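Local coordinates for 3-oxoacyl-[acyl-carrier-protein] synthase 3 (Micrococcus luteus NCTC 2665, PDB 4EWP), which probably catalyses the first condensation of fatty acid synthesis, adding two carbons from malonyl-ACP to an acetyl group supplied by coenzyme A, at residues S165-D170 against Q276-I281; P187-S192 against A252-E257; S198-T203 against P241-W246; D283-Q288 against I334-G339. One frame throughout, in Å; residues are numbered along the deposited sequence.

Interaction 1: residues S165-D170 against Q276-I281; sequences SFLLGD and QANMRI
The backbones of L167 and N278 come no nearer than 7.8 Å between their CA atoms, so L167 has to reach across with its side chain from a short 3-10 turn at 165-167. What it meets is the N-cap of helix 279-288, in the C-terminal half of this thiolase-fold enzyme. L167 CB is aimed at that helix start, and CD2 does the touching: it lies 3.3 Å from A277 O and 3.9 Å from N278 ND2. The two side chains cross obliquely, a methyl against the amide nitrogen, with no hydrogen bond between the segments. The other branch of the leucine turns back on its own turn, CD1 sitting 3.8 Å above one face of the F166 ring, toward the rim.

N278 keeps CG anti to the backbone N (chi1 -179°), which swings OD1 over the first turn of the helix. There it accepts from I281 N at 3.3 Å, the N-H directed at 150°, and more weakly from R280 N. Putting an alanine in place of N278 would probably leave these two amides at the helix start without their side-chain acceptor and remove the group beside L167 CD2. Residues 276-280 are the predicted ACP-binding region, and N306, a predicted active-site residue, makes backbone hydrogen bonds with L167 and G169. The contact therefore probably sits at the edge of the catalytic site. In the capping bond to N278 OD1, I281 N is tilted 27° from the carbonyl plane of the asparagine.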
loop_
_atom_site.group_PDB
_atom_site.type_symbol
_atom_site.label_atom_id
_atom_site.label_comp_id
_atom_site.label_asym_id
_atom_site.label_seq_id
_atom_site.Cartn_x
_atom_site.Cartn_y
_atom_site.Cartn_z
ATOM N N SER A 165 -19.455 -11.846 -7.235
ATOM C CA SER A 165 -20.241 -10.867 -6.486
ATOM C C SER A 165 -20.855 -11.413 -5.192
ATOM O O SER A 165 -20.648 -10.865 -4.114
ATOM C CB SER A 165 -21.348 -10.281 -7.369
ATOM O OG SER A 165 -22.362 -11.242 -7.620
ATOM N N PHE A 166 -21.619 -12.491 -5.301
ATOM C CA PHE A 166 -22.394 -12.973 -4.162
ATOM C C PHE A 166 -21.522 -13.599 -3.069
ATOM O O PHE A 166 -22.018 -13.871 -1.971
ATOM C CB PHE A 166 -23.438 -13.976 -4.629
ATOM C CG PHE A 166 -22.845 -15.174 -5.292
ATOM C CD1 PHE A 166 -22.584 -15.167 -6.655
ATOM C CD2 PHE A 166 -22.510 -16.292 -4.546
ATOM C CE1 PHE A 166 -22.021 -16.264 -7.269
ATOM C CE2 PHE A 166 -21.949 -17.397 -5.148
ATOM C CZ PHE A 166 -21.701 -17.387 -6.518
ATOM N N LEU A 167 -20.236 -13.825 -3.358
ATOM C CA LEU A 167 -19.329 -14.400 -2.358
ATOM C C LEU A 167 -18.839 -13.376 -1.355
ATOM O O LEU A 167 -18.399 -13.731 -0.268
ATOM C CB LEU A 167 -18.105 -15.059 -3.002
ATOM C CG LEU A 167 -18.266 -16.478 -3.543
ATOM C CD1 LEU A 167 -18.224 -16.478 -5.073
ATOM C CD2 LEU A 167 -17.183 -17.369 -2.978
ATOM N N LEU A 168 -18.908 -12.104 -1.721
ATOM C CA LEU A 168 -18.160 -11.090 -0.986
ATOM C C LEU A 168 -18.931 -10.332 0.079
ATOM O O LEU A 168 -20.078 -9.923 -0.116
ATOM C CB LEU A 168 -17.523 -10.100 -1.961
ATOM C CG LEU A 168 -16.685 -10.788 -3.033
ATOM C CD1 LEU A 168 -16.037 -9.732 -3.932
ATOM C CD2 LEU A 168 -15.652 -11.687 -2.352
ATOM N N GLY A 169 -18.262 -10.120 1.202
ATOM C CA GLY A 169 -18.846 -9.406 2.319
ATOM C C GLY A 169 -17.883 -8.335 2.805
ATOM O O GLY A 169 -16.755 -8.214 2.295
ATOM N N ASP A 170 -18.328 -7.572 3.800
ATOM C CA ASP A 170 -17.598 -6.421 4.298
ATOM C C ASP A 170 -17.247 -6.623 5.758
ATOM O O ASP A 170 -17.962 -7.311 6.487
ATOM C CB ASP A 170 -18.465 -5.160 4.177
ATOM C CG ASP A 170 -19.067 -4.979 2.781
ATOM O OD1 ASP A 170 -18.419 -5.353 1.778
ATOM O OD2 ASP A 170 -20.193 -4.442 2.692
ATOM N N GLN A 276 -10.800 -16.966 4.016
ATOM C CA GLN A 276 -12.137 -17.522 3.807
ATOM C C GLN A 276 -12.648 -17.285 2.381
ATOM O O GLN A 276 -13.575 -16.500 2.156
ATOM C CB GLN A 276 -13.122 -16.918 4.811
ATOM C CG GLN A 276 -12.788 -17.219 6.277
ATOM C CD GLN A 276 -12.855 -18.712 6.609
ATOM O OE1 GLN A 276 -13.941 -19.289 6.705
ATOM N NE2 GLN A 276 -11.691 -19.338 6.794
ATOM N N ALA A 277 -12.043 -17.976 1.419
ATOM C CA ALA A 277 -12.333 -17.730 0.015
ATOM C C ALA A 277 -13.621 -18.438 -0.417
ATOM O O ALA A 277 -14.423 -17.903 -1.195
ATOM C CB ALA A 277 -11.152 -18.180 -0.842
ATOM N N ASN A 278 -13.820 -19.639 0.115
ATOM C CA ASN A 278 -14.844 -20.529 -0.385
ATOM C C ASN A 278 -14.827 -21.816 0.439
ATOM O O ASN A 278 -13.765 -22.394 0.674
ATOM C CB ASN A 278 -14.537 -20.812 -1.848
ATOM C CG ASN A 278 -15.535 -21.710 -2.484
ATOM O OD1 ASN A 278 -15.623 -22.882 -2.144
ATOM N ND2 ASN A 278 -16.282 -21.180 -3.444
ATOM N N MET A 279 -15.984 -22.261 0.916
ATOM C CA MET A 279 -15.991 -23.430 1.797
ATOM C C MET A 279 -15.348 -24.629 1.111
ATOM O O MET A 279 -14.619 -25.410 1.732
ATOM C CB MET A 279 -17.403 -23.791 2.240
ATOM C CG MET A 279 -17.424 -24.836 3.340
ATOM S SD MET A 279 -16.857 -24.137 4.893
ATOM C CE MET A 279 -18.378 -23.358 5.436
ATOM N N ARG A 280 -15.630 -24.772 -0.176
ATOM C CA ARG A 280 -15.047 -25.841 -0.979
ATOM C C ARG A 280 -13.514 -25.747 -0.987
ATOM O O ARG A 280 -12.810 -26.754 -0.833
ATOM C CB ARG A 280 -15.631 -25.797 -2.392
ATOM C CG ARG A 280 -14.961 -26.729 -3.379
ATOM C CD ARG A 280 -15.050 -28.188 -2.929
ATOM N NE ARG A 280 -14.495 -29.115 -3.920
ATOM C CZ ARG A 280 -13.461 -29.922 -3.689
ATOM N NH1 ARG A 280 -12.882 -29.923 -2.497
ATOM N NH2 ARG A 280 -13.009 -30.734 -4.638
ATOM N N ILE A 281 -12.993 -24.533 -1.154
ATOM C CA ILE A 281 -11.545 -24.354 -1.067
ATOM C C ILE A 281 -11.015 -24.718 0.333
ATOM O O ILE A 281 -10.020 -25.439 0.466
ATOM C CB ILE A 281 -11.111 -22.933 -1.438
ATOM C CG1 ILE A 281 -11.227 -22.735 -2.954
ATOM C CG2 ILE A 281 -9.683 -22.687 -0.972
ATOM C CD1 ILE A 281 -10.963 -21.317 -3.424
#

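Interaction 2: residues P187-S192 against A252-E257; sequences PSVWGS and AKVARE
E257 N gives its hydrogen to K253 O at 2.9 Å, the shortest polar bond within either segment, and this turn of helix 240-262 presents E257 and V254 to V189. In the thiolase fold the helix packs on one face of the second five-stranded sheet, and V189 belongs to an edge strand of that sheet within this chain, 189-192. No hydrogen bond joins the two segments; a single valine does the work for the strand.

V189 CB points at the helix and its two methyls part company. CG1, anti to the backbone N (chi1 179°), meets V254 CG1 at 3.8 Å, the two side chains sliding past each other in opposite directions. CG2 lies instead against the helix backbone, 4.1 Å from E257 C. The V254 methyl that meets the strand also comes within 4.1 Å of V189 O, so it touches main chain as well as side chain.

E257 reaches out past V189 at a slant, with CG anti to its N and the chain extended beyond. Its carboxylate then flanks the valine, a loose contact at the exposed border of the patch. V254, buried, also rests on I334 of strand 330-337 and on Y342 and A344 of strand 341-348.

W190, next along the strand, has its CB turned from the helix; its ring meets Y128 of helix 125-138 edge-to-face, so the strand is packed on both faces. At the strand's end S192 OG is hydrogen-bonded to A114 O of the second subunit. On the helix side, E257 OE2 lies 4.1 Å from V189 CG1.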
loop_
_atom_site.group_PDB
_atom_site.type_symbol
_atom_site.label_atom_id
_atom_site.label_comp_id
_atom_site.label_asym_id
_atom_site.label_seq_id
_atom_site.Cartn_x
_atom_site.Cartn_y
_atom_site.Cartn_z
ATOM N N PRO A 187 8.766 -17.504 10.238
ATOM C CA PRO A 187 9.235 -16.753 9.060
ATOM C C PRO A 187 8.195 -16.756 7.958
ATOM O O PRO A 187 7.680 -17.820 7.592
ATOM C CB PRO A 187 10.486 -17.523 8.606
ATOM C CG PRO A 187 10.940 -18.288 9.843
ATOM C CD PRO A 187 9.671 -18.611 10.605
ATOM N N SER A 188 7.884 -15.578 7.429
ATOM C CA SER A 188 6.840 -15.495 6.421
ATOM C C SER A 188 7.201 -16.250 5.148
ATOM O O SER A 188 8.346 -16.240 4.704
ATOM C CB SER A 188 6.508 -14.040 6.098
ATOM O OG SER A 188 5.749 -13.459 7.146
ATOM N N VAL A 189 6.204 -16.918 4.579
ATOM C CA VAL A 189 6.303 -17.494 3.241
ATOM C C VAL A 189 5.302 -16.736 2.357
ATOM O O VAL A 189 4.084 -16.905 2.478
ATOM C CB VAL A 189 5.981 -19.002 3.242
ATOM C CG1 VAL A 189 6.064 -19.563 1.810
ATOM C CG2 VAL A 189 6.949 -19.738 4.175
ATOM N N TRP A 190 5.813 -15.848 1.517
ATOM C CA TRP A 190 4.926 -14.969 0.789
ATOM C C TRP A 190 5.493 -14.713 -0.595
ATOM O O TRP A 190 6.711 -14.810 -0.816
ATOM C CB TRP A 190 4.626 -13.674 1.578
ATOM C CG TRP A 190 5.845 -12.842 1.982
ATOM C CD1 TRP A 190 7.105 -13.294 2.220
ATOM C CD2 TRP A 190 5.885 -11.422 2.182
ATOM N NE1 TRP A 190 7.938 -12.244 2.546
ATOM C CE2 TRP A 190 7.210 -11.084 2.534
ATOM C CE3 TRP A 190 4.931 -10.405 2.097
ATOM C CZ2 TRP A 190 7.606 -9.769 2.810
ATOM C CZ3 TRP A 190 5.324 -9.095 2.359
ATOM C CH2 TRP A 190 6.650 -8.788 2.713
ATOM N N GLY A 191 4.611 -14.420 -1.540
ATOM C CA GLY A 191 5.047 -14.290 -2.920
ATOM C C GLY A 191 3.978 -13.755 -3.840
ATOM O O GLY A 191 2.898 -13.343 -3.400
ATOM N N SER A 192 4.285 -13.778 -5.132
ATOM C CA SER A 192 3.424 -13.201 -6.145
ATOM C C SER A 192 3.591 -13.984 -7.436
ATOM O O SER A 192 4.609 -14.637 -7.659
ATOM C CB SER A 192 3.812 -11.740 -6.404
ATOM O OG SER A 192 5.012 -11.675 -7.177
ATOM N N ALA A 252 -1.433 -25.185 -1.051
ATOM C CA ALA A 252 -1.105 -26.270 -0.140
ATOM C C ALA A 252 0.415 -26.410 -0.041
ATOM O O ALA A 252 0.944 -26.732 1.014
ATOM C CB ALA A 252 -1.762 -27.573 -0.561
ATOM N N LYS A 253 1.120 -26.131 -1.128
ATOM C CA LYS A 253 2.581 -26.207 -1.118
ATOM C C LYS A 253 3.144 -25.065 -0.283
ATOM O O LYS A 253 4.113 -25.244 0.456
ATOM C CB LYS A 253 3.144 -26.154 -2.540
ATOM C CG LYS A 253 2.496 -27.161 -3.484
ATOM C CD LYS A 253 3.175 -27.187 -4.851
ATOM C CE LYS A 253 2.459 -28.135 -5.798
ATOM N NZ LYS A 253 3.220 -28.314 -7.062
ATOM N N VAL A 254 2.526 -23.891 -0.403
ATOM C CA VAL A 254 2.925 -22.741 0.396
ATOM C C VAL A 254 2.734 -23.063 1.889
ATOM O O VAL A 254 3.625 -22.835 2.716
ATOM C CB VAL A 254 2.122 -21.474 0.004
ATOM C CG1 VAL A 254 2.446 -20.295 0.941
ATOM C CG2 VAL A 254 2.383 -21.100 -1.460
ATOM N N ALA A 255 1.580 -23.616 2.232
ATOM C CA ALA A 255 1.316 -23.955 3.629
ATOM C C ALA A 255 2.341 -24.955 4.178
ATOM O O ALA A 255 2.852 -24.799 5.289
ATOM C CB ALA A 255 -0.101 -24.488 3.787
ATOM N N ARG A 256 2.646 -25.988 3.406
ATOM C CA ARG A 256 3.632 -26.965 3.861
ATOM C C ARG A 256 4.993 -26.289 3.995
ATOM O O ARG A 256 5.753 -26.566 4.924
ATOM C CB ARG A 256 3.697 -28.192 2.939
ATOM C CG ARG A 256 2.482 -29.129 3.101
ATOM C CD ARG A 256 2.589 -30.413 2.259
ATOM N NE ARG A 256 2.510 -30.124 0.827
ATOM C CZ ARG A 256 1.484 -30.448 0.042
ATOM N NH1 ARG A 256 0.432 -31.105 0.537
ATOM N NH2 ARG A 256 1.520 -30.125 -1.247
ATOM N N GLU A 257 5.293 -25.381 3.077
ATOM C CA GLU A 257 6.530 -24.640 3.175
ATOM C C GLU A 257 6.555 -23.778 4.456
ATOM O O GLU A 257 7.561 -23.737 5.163
ATOM C CB GLU A 257 6.724 -23.795 1.924
ATOM C CG GLU A 257 8.161 -23.393 1.663
ATOM C CD GLU A 257 8.320 -22.674 0.334
ATOM O OE1 GLU A 257 7.612 -23.057 -0.634
ATOM O OE2 GLU A 257 9.143 -21.729 0.269
#

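Interaction 3: residues S198-T203 against P241-W246; sequences STISMT and PSVFRW
No flat group carries the meeting of T199 and I200 with V243. The one with a defined neighbour here is the R245 guanidinium, which has P241 O 3.8 Å above one face, over its centre, both on the helix. The indole of W246 leans against L340, and the F244 ring turns to R280 and I281 of helix 279-288; the contact itself is made by carbon atoms of T199, I200, S242 and V243.

V243 CG2 is the central atom. Standing beside the backbone N of its valine, it lies 3.7 Å from I200 CG1 and touches I200 CD1 as well, so it rests along the terminal arm of the isoleucine; the two side chains run at about a right angle. Beside the isoleucine, T199 CG2 comes to 4.0 Å from V243 CG2. That threonine methyl is anti to its own N and also reaches S242 CB at 4.1 Å.

Strand 200-202 pairs antiparallel with 236-238, and the chain goes almost directly from the second strand into helix 240-262; the contact folds the two-stranded ribbon back against the first turns of that helix. I200 also touches Q238 and A338, and its side chain is about 6 Å from that of C123, a predicted active-site residue, consistent with a place beside the predicted catalytic centre. S201 and M202 pack on P99 and T98 of the second subunit.

The hydroxyls are occupied elsewhere: S242 OG is hydrogen-bonded to D239 OD2, and T199 OG1 makes a weak bond to R196 O. A further weak bond runs from S201 OG to S198 O at 3.3 Å.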
loop_
_atom_site.group_PDB
_atom_site.type_symbol
_atom_site.label_atom_id
_atom_site.label_comp_id
_atom_site.label_asym_id
_atom_site.label_seq_id
_atom_site.Cartn_x
_atom_site.Cartn_y
_atom_site.Cartn_z
ATOM N N SER A 198 -4.454 -11.145 -14.281
ATOM C CA SER A 198 -5.828 -10.971 -14.726
ATOM C C SER A 198 -6.797 -12.021 -14.182
ATOM O O SER A 198 -8.001 -11.935 -14.439
ATOM C CB SER A 198 -5.907 -10.933 -16.257
ATOM O OG SER A 198 -5.820 -12.247 -16.790
ATOM N N THR A 199 -6.289 -12.992 -13.424
ATOM C CA THR A 199 -7.134 -14.091 -12.929
ATOM C C THR A 199 -8.269 -13.619 -12.014
ATOM O O THR A 199 -9.406 -14.072 -12.136
ATOM C CB THR A 199 -6.297 -15.207 -12.259
ATOM O OG1 THR A 199 -5.481 -15.824 -13.262
ATOM C CG2 THR A 199 -7.203 -16.276 -11.636
ATOM N N ILE A 200 -7.943 -12.706 -11.108
ATOM C CA ILE A 200 -8.918 -11.995 -10.297
ATOM C C ILE A 200 -8.597 -10.521 -10.538
ATOM O O ILE A 200 -7.473 -10.091 -10.299
ATOM C CB ILE A 200 -8.712 -12.297 -8.798
ATOM C CG1 ILE A 200 -8.745 -13.800 -8.532
ATOM C CG2 ILE A 200 -9.744 -11.591 -7.941
ATOM C CD1 ILE A 200 -8.323 -14.147 -7.093
ATOM N N SER A 201 -9.565 -9.752 -11.021
ATOM C CA SER A 201 -9.283 -8.388 -11.444
ATOM C C SER A 201 -10.568 -7.594 -11.589
ATOM O O SER A 201 -11.652 -8.149 -11.450
ATOM C CB SER A 201 -8.540 -8.396 -12.779
ATOM O OG SER A 201 -9.347 -8.937 -13.808
ATOM N N MET A 202 -10.443 -6.293 -11.857
ATOM C CA MET A 202 -11.605 -5.440 -12.093
ATOM C C MET A 202 -12.011 -5.575 -13.554
ATOM O O MET A 202 -11.197 -5.971 -14.376
ATOM C CB MET A 202 -11.279 -3.984 -11.783
ATOM C CG MET A 202 -10.678 -3.743 -10.404
ATOM S SD MET A 202 -11.837 -4.170 -9.081
ATOM C CE MET A 202 -13.094 -2.923 -9.285
ATOM N N THR A 203 -13.254 -5.235 -13.877
ATOM C CA THR A 203 -13.762 -5.328 -15.249
ATOM C C THR A 203 -13.003 -4.438 -16.230
ATOM O O THR A 203 -12.867 -4.776 -17.416
ATOM C CB THR A 203 -15.265 -4.970 -15.335
ATOM O OG1 THR A 203 -15.526 -3.796 -14.561
ATOM C CG2 THR A 203 -16.127 -6.124 -14.804
ATOM N N PRO A 241 -12.854 -21.259 -11.760
ATOM C CA PRO A 241 -12.129 -22.532 -11.829
ATOM C C PRO A 241 -10.612 -22.394 -11.664
ATOM O O PRO A 241 -10.010 -23.218 -10.971
ATOM C CB PRO A 241 -12.479 -23.054 -13.229
ATOM C CG PRO A 241 -13.825 -22.496 -13.494
ATOM C CD PRO A 241 -13.770 -21.092 -12.900
ATOM N N SER A 242 -9.999 -21.388 -12.279
ATOM C CA SER A 242 -8.563 -21.176 -12.075
ATOM C C SER A 242 -8.245 -20.886 -10.614
ATOM O O SER A 242 -7.294 -21.443 -10.054
ATOM C CB SER A 242 -8.020 -20.056 -12.963
ATOM O OG SER A 242 -8.112 -20.431 -14.316
ATOM N N VAL A 243 -9.043 -20.029 -9.991
ATOM C CA VAL A 243 -8.823 -19.718 -8.583
ATOM C C VAL A 243 -8.795 -20.981 -7.734
ATOM O O VAL A 243 -7.905 -21.142 -6.901
ATOM C CB VAL A 243 -9.870 -18.750 -8.030
ATOM C CG1 VAL A 243 -9.754 -18.658 -6.517
ATOM C CG2 VAL A 243 -9.692 -17.383 -8.666
ATOM N N PHE A 244 -9.754 -21.883 -7.962
ATOM C CA PHE A 244 -9.836 -23.125 -7.178
ATOM C C PHE A 244 -8.580 -23.989 -7.320
ATOM O O PHE A 244 -8.002 -24.423 -6.319
ATOM C CB PHE A 244 -11.076 -23.944 -7.546
ATOM C CG PHE A 244 -11.200 -25.232 -6.763
ATOM C CD1 PHE A 244 -11.871 -25.261 -5.542
ATOM C CD2 PHE A 244 -10.629 -26.411 -7.238
ATOM C CE1 PHE A 244 -11.982 -26.446 -4.817
ATOM C CE2 PHE A 244 -10.730 -27.591 -6.513
ATOM C CZ PHE A 244 -11.413 -27.609 -5.301
ATOM N N ARG A 245 -8.165 -24.251 -8.557
ATOM C CA ARG A 245 -6.972 -25.062 -8.796
ATOM C C ARG A 245 -5.742 -24.471 -8.118
ATOM O O ARG A 245 -4.935 -25.192 -7.529
ATOM C CB ARG A 245 -6.711 -25.248 -10.294
ATOM C CG ARG A 245 -7.620 -26.259 -10.930
ATOM C CD ARG A 245 -7.200 -26.588 -12.345
ATOM N NE ARG A 245 -7.277 -25.431 -13.218
ATOM C CZ ARG A 245 -8.350 -25.102 -13.924
ATOM N NH1 ARG A 245 -9.443 -25.837 -13.859
ATOM N NH2 ARG A 245 -8.332 -24.029 -14.695
ATOM N N TRP A 246 -5.606 -23.156 -8.192
ATOM C CA TRP A 246 -4.465 -22.478 -7.571
ATOM C C TRP A 246 -4.629 -22.437 -6.045
ATOM O O TRP A 246 -3.748 -22.861 -5.290
ATOM C CB TRP A 246 -4.327 -21.067 -8.176
ATOM C CG TRP A 246 -3.292 -20.186 -7.556
ATOM C CD1 TRP A 246 -1.944 -20.246 -7.752
ATOM C CD2 TRP A 246 -3.519 -19.078 -6.663
ATOM N NE1 TRP A 246 -1.317 -19.262 -7.020
ATOM C CE2 TRP A 246 -2.261 -18.534 -6.344
ATOM C CE3 TRP A 246 -4.663 -18.501 -6.105
ATOM C CZ2 TRP A 246 -2.115 -17.447 -5.492
ATOM C CZ3 TRP A 246 -4.521 -17.429 -5.258
ATOM C CH2 TRP A 246 -3.255 -16.903 -4.963
#

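Interaction 4: residues D283-Q288 against I334-G339; sequences DEFAKQ and IGFGAG
F285 starts with CB aimed at I334 and F336, and its CG stands anti to the backbone N (chi1 -153°), which sends the ring from helix 279-288 down to the sheet. This is the helix of a beta-alpha-beta crossover in the thiolase fold, linking the parallel strands 269-274 and 296-297, and it packs here on strand 330-337. Farther along the ring, F285 CE1 is 4.0 Å from F336 CE2 and about as far from I334 CG2. At the tip, F285 CZ meets I334 CD1 at 3.9 Å and I334 CG2 at 4.0 Å, so the two branches of the isoleucine receive the ring end.

Both I334 CD1 and F336 CE2 lie at the edge of the F285 ring, close to its plane. The side chains of F285 and F336 slide past each other in opposite directions. F285 is also edge-to-face with F272, and F336 with H275, a predicted active-site residue.

All three touching residues are buried. Cutting F285 back to an alanine is likely to open a gap between helix and sheet, leaving I334 CD1 and F336 CE2 without the ring edge they meet. On the ring's other flank, F285 CE2 rests 3.7 Å from A252 CA of helix 240-262.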
loop_
_atom_site.group_PDB
_atom_site.type_symbol
_atom_site.label_atom_id
_atom_site.label_comp_id
_atom_site.label_asym_id
_atom_site.label_seq_id
_atom_site.Cartn_x
_atom_site.Cartn_y
_atom_site.Cartn_z
ATOM N N ASP A 283 -12.292 -26.722 2.697
ATOM C CA ASP A 283 -12.329 -28.169 2.927
ATOM C C ASP A 283 -11.192 -28.915 2.219
ATOM O O ASP A 283 -10.476 -29.698 2.837
ATOM C CB ASP A 283 -13.660 -28.765 2.473
ATOM C CG ASP A 283 -14.835 -28.253 3.273
ATOM O OD1 ASP A 283 -14.604 -27.630 4.322
ATOM O OD2 ASP A 283 -15.988 -28.481 2.853
ATOM N N GLU A 284 -11.037 -28.669 0.920
ATOM C CA GLU A 284 -10.068 -29.393 0.111
ATOM C C GLU A 284 -8.655 -29.085 0.603
ATOM O O GLU A 284 -7.783 -29.965 0.644
ATOM C CB GLU A 284 -10.235 -29.018 -1.363
ATOM C CG GLU A 284 -9.588 -29.980 -2.336
ATOM C CD GLU A 284 -9.971 -31.421 -2.074
ATOM O OE1 GLU A 284 -11.173 -31.749 -2.156
ATOM O OE2 GLU A 284 -9.061 -32.226 -1.779
ATOM N N PHE A 285 -8.458 -27.829 0.996
ATOM C CA PHE A 285 -7.213 -27.357 1.590
ATOM C C PHE A 285 -6.879 -28.130 2.883
ATOM O O PHE A 285 -5.804 -28.720 3.020
ATOM C CB PHE A 285 -7.367 -25.859 1.872
ATOM C CG PHE A 285 -6.085 -25.094 1.868
ATOM C CD1 PHE A 285 -6.088 -23.734 1.586
ATOM C CD2 PHE A 285 -4.883 -25.714 2.162
ATOM C CE1 PHE A 285 -4.912 -23.004 1.587
ATOM C CE2 PHE A 285 -3.698 -24.993 2.169
ATOM C CZ PHE A 285 -3.712 -23.636 1.880
ATOM N N ALA A 286 -7.817 -28.142 3.823
ATOM C CA ALA A 286 -7.644 -28.876 5.071
ATOM C C ALA A 286 -7.321 -30.345 4.826
ATOM O O ALA A 286 -6.489 -30.926 5.518
ATOM C CB ALA A 286 -8.901 -28.740 5.949
ATOM N N LYS A 287 -7.981 -30.954 3.843
ATOM C CA LYS A 287 -7.723 -32.357 3.536
ATOM C C LYS A 287 -6.289 -32.537 3.040
ATOM O O LYS A 287 -5.608 -33.506 3.379
ATOM C CB LYS A 287 -8.711 -32.859 2.484
ATOM C CG LYS A 287 -8.397 -34.253 1.944
ATOM C CD LYS A 287 -9.454 -34.719 0.937
ATOM C CE LYS A 287 -9.014 -36.000 0.216
ATOM N NZ LYS A 287 -10.087 -36.567 -0.657
ATOM N N GLN A 288 -5.824 -31.590 2.236
ATOM C CA GLN A 288 -4.519 -31.727 1.602
ATOM C C GLN A 288 -3.386 -31.637 2.655
ATOM O O GLN A 288 -2.335 -32.291 2.542
ATOM C CB GLN A 288 -4.381 -30.678 0.495
ATOM C CG GLN A 288 -3.213 -30.905 -0.453
ATOM C CD GLN A 288 -3.336 -32.186 -1.268
ATOM O OE1 GLN A 288 -4.428 -32.742 -1.421
ATOM N NE2 GLN A 288 -2.207 -32.661 -1.797
ATOM N N ILE A 334 -2.942 -18.355 6.240
ATOM C CA ILE A 334 -2.469 -18.268 4.874
ATOM C C ILE A 334 -3.532 -17.581 4.038
ATOM O O ILE A 334 -4.679 -18.040 3.983
ATOM C CB ILE A 334 -2.143 -19.663 4.311
ATOM C CG1 ILE A 334 -1.709 -19.560 2.850
ATOM C CG2 ILE A 334 -3.355 -20.600 4.430
ATOM C CD1 ILE A 334 -1.081 -20.846 2.333
ATOM N N GLY A 335 -3.159 -16.453 3.436
ATOM C CA GLY A 335 -4.058 -15.687 2.590
ATOM C C GLY A 335 -3.574 -15.656 1.152
ATOM O O GLY A 335 -2.380 -15.814 0.898
ATOM N N PHE A 336 -4.499 -15.431 0.218
ATOM C CA PHE A 336 -4.224 -15.553 -1.199
ATOM C C PHE A 336 -5.278 -14.800 -2.001
ATOM O O PHE A 336 -6.475 -14.955 -1.753
ATOM C CB PHE A 336 -4.171 -17.033 -1.621
ATOM C CG PHE A 336 -5.257 -17.901 -0.993
ATOM C CD1 PHE A 336 -6.441 -18.154 -1.672
ATOM C CD2 PHE A 336 -5.074 -18.478 0.256
ATOM C CE1 PHE A 336 -7.435 -18.941 -1.114
ATOM C CE2 PHE A 336 -6.061 -19.269 0.831
ATOM C CZ PHE A 336 -7.243 -19.503 0.141
ATOM N N GLY A 337 -4.844 -13.974 -2.957
ATOM C CA GLY A 337 -5.798 -13.275 -3.803
ATOM C C GLY A 337 -5.236 -12.627 -5.054
ATOM O O GLY A 337 -4.159 -13.003 -5.520
ATOM N N ALA A 338 -5.980 -11.655 -5.589
ATOM C CA ALA A 338 -5.652 -10.991 -6.855
ATOM C C ALA A 338 -4.183 -10.544 -6.934
ATOM O O ALA A 338 -3.631 -9.997 -5.978
ATOM C CB ALA A 338 -6.584 -9.806 -7.085
ATOM N N GLY A 339 -3.545 -10.786 -8.072
ATOM C CA GLY A 339 -2.143 -10.440 -8.215
ATOM C C GLY A 339 -1.424 -11.245 -9.279
ATOM O O GLY A 339 -0.956 -10.686 -10.278
#

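Overall arrangement
Running from the N terminus, interaction 1 opens first at 165-170, interaction 2 at 187-192 and interaction 3 at 198-203. They close in reverse order, at 241-246, 252-257 and 276-281, so interaction 3 is nested in interaction 2 and both lie inside interaction 1. Interaction 4 follows in series, from 283-288 to 334-339. Helix 240-262 takes part in interactions 2 and 3, and helix 279-288 in interactions 1 and 4, so two neighbouring helices tie the second sheet, the two-stranded ribbon and the loop before strand 170-180 together. Interactions 1 and 3 touch where these two helices meet; W246 and F336 join interactions 3 and 4.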